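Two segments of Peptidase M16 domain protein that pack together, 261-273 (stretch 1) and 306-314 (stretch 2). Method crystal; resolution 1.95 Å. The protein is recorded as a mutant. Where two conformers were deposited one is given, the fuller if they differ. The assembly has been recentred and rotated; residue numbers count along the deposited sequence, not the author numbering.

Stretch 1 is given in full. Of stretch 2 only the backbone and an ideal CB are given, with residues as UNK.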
ATOM      1  N   ASN A 261      -5.851  30.335   6.688  1.00 37.88           N
ATOM      2  CA  ASN A 261      -6.488  30.314   5.371  1.00 39.09           C
ATOM      3  C   ASN A 261      -5.819  29.301   4.463  1.00 37.01           C
ATOM      4  O   ASN A 261      -4.763  28.765   4.809  1.00 36.31           O
ATOM      5  CB  ASN A 261      -6.522  31.696   4.747  1.00 41.69           C
ATOM      6  CG  ASN A 261      -5.242  32.424   4.923  1.00 48.46           C
ATOM      7  OD1 ASN A 261      -4.215  32.041   4.330  1.00 56.71           O
ATOM      8  ND2 ASN A 261      -5.263  33.486   5.758  1.00 48.08           N
ATOM      9  N   GLY A 262      -6.431  29.054   3.296  1.00 35.32           N
ATOM     10  CA  GLY A 262      -5.852  28.146   2.322  1.00 35.68           C
ATOM     11  C   GLY A 262      -4.801  28.874   1.468  1.00 35.81           C
ATOM     12  O   GLY A 262      -4.435  30.003   1.763  1.00 35.23           O
ATOM     13  N   ALA A 263      -4.307  28.203   0.429  1.00 34.90           N
ATOM     14  CA  ALA A 263      -3.313  28.767  -0.477  1.00 35.34           C
ATOM     15  C   ALA A 263      -3.607  28.271  -1.894  1.00 36.28           C
ATOM     16  O   ALA A 263      -4.388  27.300  -2.084  1.00 35.47           O
ATOM     17  CB  ALA A 263      -1.885  28.377  -0.001  1.00 33.19           C
ATOM     18  N   PHE A 264      -2.984  28.925  -2.873  1.00 36.74           N
ATOM     19  CA  PHE A 264      -3.245  28.745  -4.299  1.00 38.48           C
ATOM     20  C   PHE A 264      -1.960  28.546  -5.074  1.00 39.15           C
ATOM     21  O   PHE A 264      -0.959  29.208  -4.830  1.00 38.49           O
ATOM     22  CB  PHE A 264      -3.936  30.028  -4.801  1.00 41.83           C
ATOM     23  CG  PHE A 264      -4.315  30.013  -6.241  1.00 44.53           C
ATOM     24  CD1 PHE A 264      -3.451  30.521  -7.211  1.00 48.97           C
ATOM     25  CD2 PHE A 264      -5.576  29.546  -6.641  1.00 48.16           C
ATOM     26  CE1 PHE A 264      -3.823  30.509  -8.565  1.00 52.47           C
ATOM     27  CE2 PHE A 264      -5.956  29.557  -8.012  1.00 48.78           C
ATOM     28  CZ  PHE A 264      -5.091  30.027  -8.944  1.00 50.63           C
ATOM     29  N   GLY A 265      -1.981  27.633  -6.037  1.00 39.58           N
ATOM     30  CA  GLY A 265      -0.928  27.545  -7.031  1.00 41.07           C
ATOM     31  C   GLY A 265       0.494  27.373  -6.501  1.00 40.63           C
ATOM     32  O   GLY A 265       0.759  26.475  -5.700  1.00 38.21           O
ATOM     33  N   SER A 266       1.398  28.222  -6.974  1.00 41.61           N
ATOM     34  CA  SER A 266       2.800  28.117  -6.614  1.00 44.07           C
ATOM     35  C   SER A 266       2.984  28.359  -5.092  1.00 43.31           C
ATOM     36  O   SER A 266       3.883  27.763  -4.464  1.00 43.14           O
ATOM     37  CB  SER A 266       3.654  29.079  -7.455  1.00 47.23           C
ATOM     38  OG  SER A 266       3.445  30.393  -6.950  1.00 52.25           O
ATOM     39  N   ASN A 267       2.141  29.187  -4.475  1.00 42.36           N
ATOM     40  CA  ASN A 267       2.219  29.384  -3.026  1.00 41.56           C
ATOM     41  C   ASN A 267       1.853  28.088  -2.243  1.00 39.68           C
ATOM     42  O   ASN A 267       2.422  27.774  -1.183  1.00 38.95           O
ATOM     43  CB  ASN A 267       1.301  30.531  -2.584  1.00 42.43           C
ATOM     44  CG  ASN A 267       1.791  31.927  -3.040  1.00 47.94           C
ATOM     45  OD1 ASN A 267       2.983  32.170  -3.240  1.00 53.07           O
ATOM     46  ND2 ASN A 267       0.849  32.842  -3.199  1.00 52.09           N
ATOM     47  N   LEU A 268       0.872  27.369  -2.758  1.00 38.56           N
ATOM     48  CA  LEU A 268       0.414  26.142  -2.157  1.00 37.52           C
ATOM     49  C   LEU A 268       1.481  25.067  -2.289  1.00 38.24           C
ATOM     50  O   LEU A 268       1.770  24.351  -1.325  1.00 39.46           O
ATOM     51  CB  LEU A 268      -0.883  25.686  -2.815  1.00 36.73           C
ATOM     52  CG  LEU A 268      -1.454  24.351  -2.318  1.00 35.92           C
ATOM     53  CD1 LEU A 268      -2.987  24.397  -2.288  1.00 35.43           C
ATOM     54  CD2 LEU A 268      -0.979  23.246  -3.218  1.00 39.91           C
ATOM     55  N   ILE A 269       2.083  24.976  -3.470  1.00 39.71           N
ATOM     56  CA  ILE A 269       3.169  24.018  -3.734  1.00 40.59           C
ATOM     57  C   ILE A 269       4.310  24.264  -2.755  1.00 41.49           C
ATOM     58  O   ILE A 269       4.900  23.315  -2.186  1.00 41.00           O
ATOM     59  CB  ILE A 269       3.696  24.096  -5.179  1.00 42.20           C
ATOM     60  CG1 ILE A 269       2.694  23.523  -6.220  1.00 39.83           C
ATOM     61  CG2 ILE A 269       5.051  23.361  -5.292  1.00 42.40           C
ATOM     62  CD1 ILE A 269       2.938  23.971  -7.727  1.00 41.99           C
ATOM     63  N   GLU A 270       4.673  25.529  -2.578  1.00 42.32           N
ATOM     64  CA  GLU A 270       5.805  25.848  -1.708  1.00 43.93           C
ATOM     65  C   GLU A 270       5.491  25.496  -0.246  1.00 42.04           C
ATOM     66  O   GLU A 270       6.324  24.952   0.480  1.00 42.11           O
ATOM     67  CB  GLU A 270       6.187  27.343  -1.854  1.00 45.57           C
ATOM     68  CG  GLU A 270       7.518  27.744  -1.209  1.00 48.73           C
ATOM     69  CD  GLU A 270       7.441  27.932   0.317  1.00 50.78           C
ATOM     70  OE1 GLU A 270       6.310  28.074   0.847  1.00 47.44           O
ATOM     71  OE2 GLU A 270       8.520  27.939   0.971  1.00 50.82           O
ATOM     72  N   GLN A 271       4.313  25.866   0.202  1.00 40.78           N
ATOM     73  CA  GLN A 271       3.948  25.676   1.622  1.00 40.55           C
ATOM     74  C   GLN A 271       3.769  24.175   1.953  1.00 39.56           C
ATOM     75  O   GLN A 271       4.186  23.712   3.008  1.00 39.30           O
ATOM     76  CB  GLN A 271       2.675  26.451   1.910  1.00 38.99           C
ATOM     77  CG  GLN A 271       2.293  26.549   3.371  1.00 40.34           C
ATOM     78  CD  GLN A 271       1.192  27.555   3.573  1.00 41.00           C
ATOM     79  OE1 GLN A 271       1.388  28.739   3.344  1.00 41.31           O
ATOM     80  NE2 GLN A 271       0.039  27.095   4.005  1.00 35.80           N
ATOM     81  N   ASP A 272       3.148  23.438   1.039  1.00 40.21           N
ATOM     82  CA  ASP A 272       2.986  21.971   1.171  1.00 41.38           C
ATOM     83  C   ASP A 272       4.361  21.238   1.207  1.00 42.84           C
ATOM     84  O   ASP A 272       4.612  20.351   2.052  1.00 42.10           O
ATOM     85  CB  ASP A 272       2.106  21.473   0.024  1.00 41.83           C
ATOM     86  CG  ASP A 272       1.568  20.051   0.227  1.00 47.95           C
ATOM     87  OD1 ASP A 272       1.389  19.585   1.372  1.00 46.88           O
ATOM     88  OD2 ASP A 272       1.302  19.394  -0.809  1.00 55.21           O
ATOM     89  N   THR A 273       5.261  21.640   0.316  1.00 41.99           N
ATOM     90  CA  THR A 273       6.578  21.033   0.256  1.00 43.79           C
ATOM     91  C   THR A 273       7.377  21.350   1.513  1.00 43.66           C
ATOM     92  O   THR A 273       7.974  20.465   2.113  1.00 43.13           O
ATOM     93  CB  THR A 273       7.349  21.493  -0.983  1.00 45.14           C
ATOM     94  OG1 THR A 273       6.581  21.142  -2.131  1.00 45.73           O
ATOM     95  CG2 THR A 273       8.697  20.803  -1.078  1.00 45.75           C
ATOM     96  N   UNK A 306       1.128  14.460   9.107  1.00 41.38           N
ATOM     97  CA  UNK A 306       0.635  14.734   7.764  1.00 41.29           C
ATOM     98  C   UNK A 306       0.132  16.170   7.662  1.00 39.43           C
ATOM     99  O   UNK A 306      -0.309  16.767   8.656  1.00 38.32           O
ATOM    100  CB  UNK A 306      -0.477  13.752   7.390  1.00 41.29           C
ATOM    101  N   UNK A 307       0.148  16.698   6.439  1.00 38.66           N
ATOM    102  CA  UNK A 307      -0.310  18.074   6.207  1.00 37.71           C
ATOM    103  C   UNK A 307      -1.291  18.073   5.072  1.00 37.38           C
ATOM    104  O   UNK A 307      -1.062  17.397   4.052  1.00 38.00           O
ATOM    105  CB  UNK A 307       0.857  19.016   5.905  1.00 37.71           C
ATOM    106  N   UNK A 308      -2.340  18.871   5.190  0.50 36.14           N
ATOM    107  CA  UNK A 308      -3.346  18.960   4.145  0.50 35.92           C
ATOM    108  C   UNK A 308      -3.576  20.431   3.820  0.50 35.24           C
ATOM    109  O   UNK A 308      -3.892  21.187   4.713  0.50 33.95           O
ATOM    110  CB  UNK A 308      -4.648  18.278   4.570  0.50 35.92           C
ATOM    111  N   UNK A 309      -3.437  20.825   2.546  1.00 34.91           N
ATOM    112  CA  UNK A 309      -3.581  22.227   2.140  1.00 34.89           C
ATOM    113  C   UNK A 309      -4.406  22.296   0.859  1.00 35.02           C
ATOM    114  O   UNK A 309      -4.166  21.536  -0.109  1.00 34.58           O
ATOM    115  CB  UNK A 309      -2.215  22.885   1.938  1.00 34.89           C
ATOM    116  N   UNK A 310      -5.366  23.206   0.881  1.00 34.65           N
ATOM    117  CA  UNK A 310      -6.318  23.392  -0.204  1.00 35.36           C
ATOM    118  C   UNK A 310      -6.473  24.919  -0.384  1.00 34.33           C
ATOM    119  O   UNK A 310      -5.864  25.702   0.348  1.00 32.13           O
ATOM    120  CB  UNK A 310      -7.654  22.708   0.093  1.00 35.36           C
ATOM    121  N   UNK A 311      -7.269  25.330  -1.363  1.00 34.51           N
ATOM    122  CA  UNK A 311      -7.493  26.745  -1.620  1.00 34.52           C
ATOM    123  C   UNK A 311      -8.146  27.512  -0.463  1.00 35.27           C
ATOM    124  O   UNK A 311      -7.826  28.710  -0.263  1.00 35.50           O
ATOM    125  CB  UNK A 311      -8.364  26.890  -2.870  1.00 34.52           C
ATOM    126  N   UNK A 312      -9.034  26.862   0.310  1.00 34.53           N
ATOM    127  CA  UNK A 312      -9.795  27.552   1.343  1.00 35.77           C
ATOM    128  C   UNK A 312      -9.537  27.068   2.778  1.00 35.05           C
ATOM    129  O   UNK A 312     -10.132  27.594   3.720  1.00 34.95           O
ATOM    130  CB  UNK A 312     -11.286  27.409   1.032  1.00 35.77           C
ATOM    131  N   UNK A 313      -8.635  26.108   2.954  1.00 34.07           N
ATOM    132  CA  UNK A 313      -8.297  25.664   4.326  1.00 33.17           C
ATOM    133  C   UNK A 313      -7.005  24.898   4.314  1.00 32.05           C
ATOM    134  O   UNK A 313      -6.528  24.479   3.256  1.00 33.05           O
ATOM    135  CB  UNK A 313      -9.409  24.799   4.923  1.00 33.17           C
ATOM    136  N   UNK A 314      -6.433  24.698   5.482  1.00 31.79           N
ATOM    137  CA  UNK A 314      -5.335  23.762   5.642  1.00 32.86           C
ATOM    138  C   UNK A 314      -5.120  23.380   7.095  1.00 32.17           C
ATOM    139  O   UNK A 314      -5.473  24.142   8.014  1.00 31.26           O
ATOM    140  CB  UNK A 314      -4.049  24.357   5.065  1.00 32.86           C
TER

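Position 306 lies in a strand, begun earlier in the chain, that runs nearly antiparallel to helix 265-273 (170° between axes, 9.0 Å at closest approach). Its ideal CB has no atom of stretch 1 within 5.5 Å, so the contact sets little constraint; the residue is Asn306.

At position 307 CA-to-CB points toward the helix, and the ideal CB lies 4.6 Å from Asp272 OD1. The Gln271 amide lies farther off, so a long side chain with a polar end would suit, whether aromatic or flexible. The residue is Tyr307, with chi1 t. Gln271 NE2 donates to Tyr307 OH at 2.9 Å (angle 161°), while Asp272 OD1 sits at the ring edge, near its plane, 3.4 Å from Tyr307 CD2. A water also donates to both Asp272 OD1 (2.6 Å) and Tyr307 O (2.9 Å).

Position 308 points away, as alternation along a strand requires, and many side chains would fit. It is Gln308.

Position 309 turns back toward the helix. Its ideal CB is 4.6 Å from Leu268 CD1, and Ala263 CB and the Gly262 CA border the same space, so a branched aliphatic residue of moderate size is favoured. Leu309 fills it, with the largest covered area of the stretch: Leu309 CD2 lies 3.9 Å from Leu268 CG and 4.1 Å from Ala263 CB, while Leu309 CD1 reaches Gly262 CA at 4.2 Å. A second water accepts from Leu309 N (2.9 Å) and donates weakly to Asp272 OD1 (3.3 Å).

At position 310 the CB points away, and the backbone makes the contact: Ala263 N donates to the carbonyl O of 310 at 2.9 Å (158°). Small or polar residues are among those compatible. It is Ser310, whose OG is hydrogen-bonded elsewhere in the structure.

Position 311, at phi/psi -62/-33, points away overall, yet its ideal CB is 4.1 Å from Ala263 O. That acceptor favours a short donor able to curl back, though other polar side chains could be accommodated. In Asn311, chi1 m brings the amide round: Asn311 ND2 donates to Ala263 O at 2.8 Å (154°) and lies 4.0 Å from Phe264 CD2. The backbone adds CA-H...O contacts, from Asn311 CA to Ala263 O (3.2 Å) and from Gly262 CA to Asn311 O (3.3 Å).

Position 312 points away and is loosely specified; it is Thr312. Position 313 also points away, although its CA is 4.0 Å from Gly262 CA; a large side chain can run clear of stretch 1, as that of Phe313 does.

At position 314 an ideal CB would point toward stretch 1, 4.5 Å from Asn261 O, which alone would tolerate a small side chain; but that CB would come within 2.8 Å of Leu309 CD1, a clash, so glycine suits. The residue is Gly314.

Stretch 2 (306-314) NYQLSNTFG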
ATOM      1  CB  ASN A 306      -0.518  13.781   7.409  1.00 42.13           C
ATOM      2  CG  ASN A 306      -0.055  12.292   7.312  1.00 48.06           C
ATOM      3  OD1 ASN A 306      -0.340  11.486   8.197  1.00 54.71           O
ATOM      4  ND2 ASN A 306       0.704  11.968   6.275  1.00 50.99           N
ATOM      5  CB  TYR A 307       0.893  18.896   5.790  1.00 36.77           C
ATOM      6  CG  TYR A 307       0.605  20.361   5.604  1.00 36.83           C
ATOM      7  CD1 TYR A 307       0.231  21.147   6.665  1.00 35.39           C
ATOM      8  CD2 TYR A 307       0.770  20.986   4.352  1.00 37.67           C
ATOM      9  CE1 TYR A 307      -0.054  22.503   6.500  1.00 34.90           C
ATOM     10  CE2 TYR A 307       0.530  22.359   4.190  1.00 38.01           C
ATOM     11  CZ  TYR A 307       0.125  23.107   5.246  1.00 35.45           C
ATOM     12  OH  TYR A 307      -0.132  24.455   5.099  1.00 36.11           O
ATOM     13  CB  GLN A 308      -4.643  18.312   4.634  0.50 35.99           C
ATOM     14  CG  GLN A 308      -5.755  18.309   3.596  0.50 37.36           C
ATOM     15  CD  GLN A 308      -5.724  17.079   2.693  0.50 41.33           C
ATOM     16  OE1 GLN A 308      -5.680  15.944   3.171  0.50 39.57           O
ATOM     17  NE2 GLN A 308      -5.753  17.307   1.379  0.50 44.79           N
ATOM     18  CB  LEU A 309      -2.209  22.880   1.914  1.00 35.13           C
ATOM     19  CG  LEU A 309      -2.169  24.406   1.649  1.00 34.61           C
ATOM     20  CD1 LEU A 309      -2.881  25.231   2.725  1.00 32.49           C
ATOM     21  CD2 LEU A 309      -0.709  24.792   1.473  1.00 33.89           C
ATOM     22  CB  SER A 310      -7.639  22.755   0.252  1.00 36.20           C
ATOM     23  OG  SER A 310      -8.578  22.679  -0.757  1.00 39.94           O
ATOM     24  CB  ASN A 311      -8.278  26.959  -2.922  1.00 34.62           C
ATOM     25  CG  ASN A 311      -7.499  26.632  -4.197  1.00 35.47           C
ATOM     26  OD1 ASN A 311      -8.115  26.548  -5.249  1.00 37.52           O
ATOM     27  ND2 ASN A 311      -6.143  26.502  -4.145  1.00 33.76           N
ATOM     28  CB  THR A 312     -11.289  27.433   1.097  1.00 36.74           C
ATOM     29  OG1 THR A 312     -11.699  26.061   1.330  1.00 37.49           O
ATOM     30  CG2 THR A 312     -11.616  27.888  -0.375  1.00 40.85           C
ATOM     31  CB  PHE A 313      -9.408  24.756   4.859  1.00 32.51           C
ATOM     32  CG  PHE A 313      -9.475  23.425   4.176  1.00 34.51           C
ATOM     33  CD1 PHE A 313      -8.785  22.325   4.712  1.00 35.67           C
ATOM     34  CD2 PHE A 313     -10.153  23.256   2.991  1.00 35.01           C
ATOM     35  CE1 PHE A 313      -8.792  21.114   4.093  1.00 37.89           C
ATOM     36  CE2 PHE A 313     -10.174  22.020   2.362  1.00 37.30           C
ATOM     37  CZ  PHE A 313      -9.484  20.949   2.900  1.00 36.81           C
TER
HETATM   38  O   HOH W   1      -1.856  18.937   0.986  1.00 52.25           O
HETATM   39  O   HOH W   2       0.320  17.262   1.557  1.00 62.01           O
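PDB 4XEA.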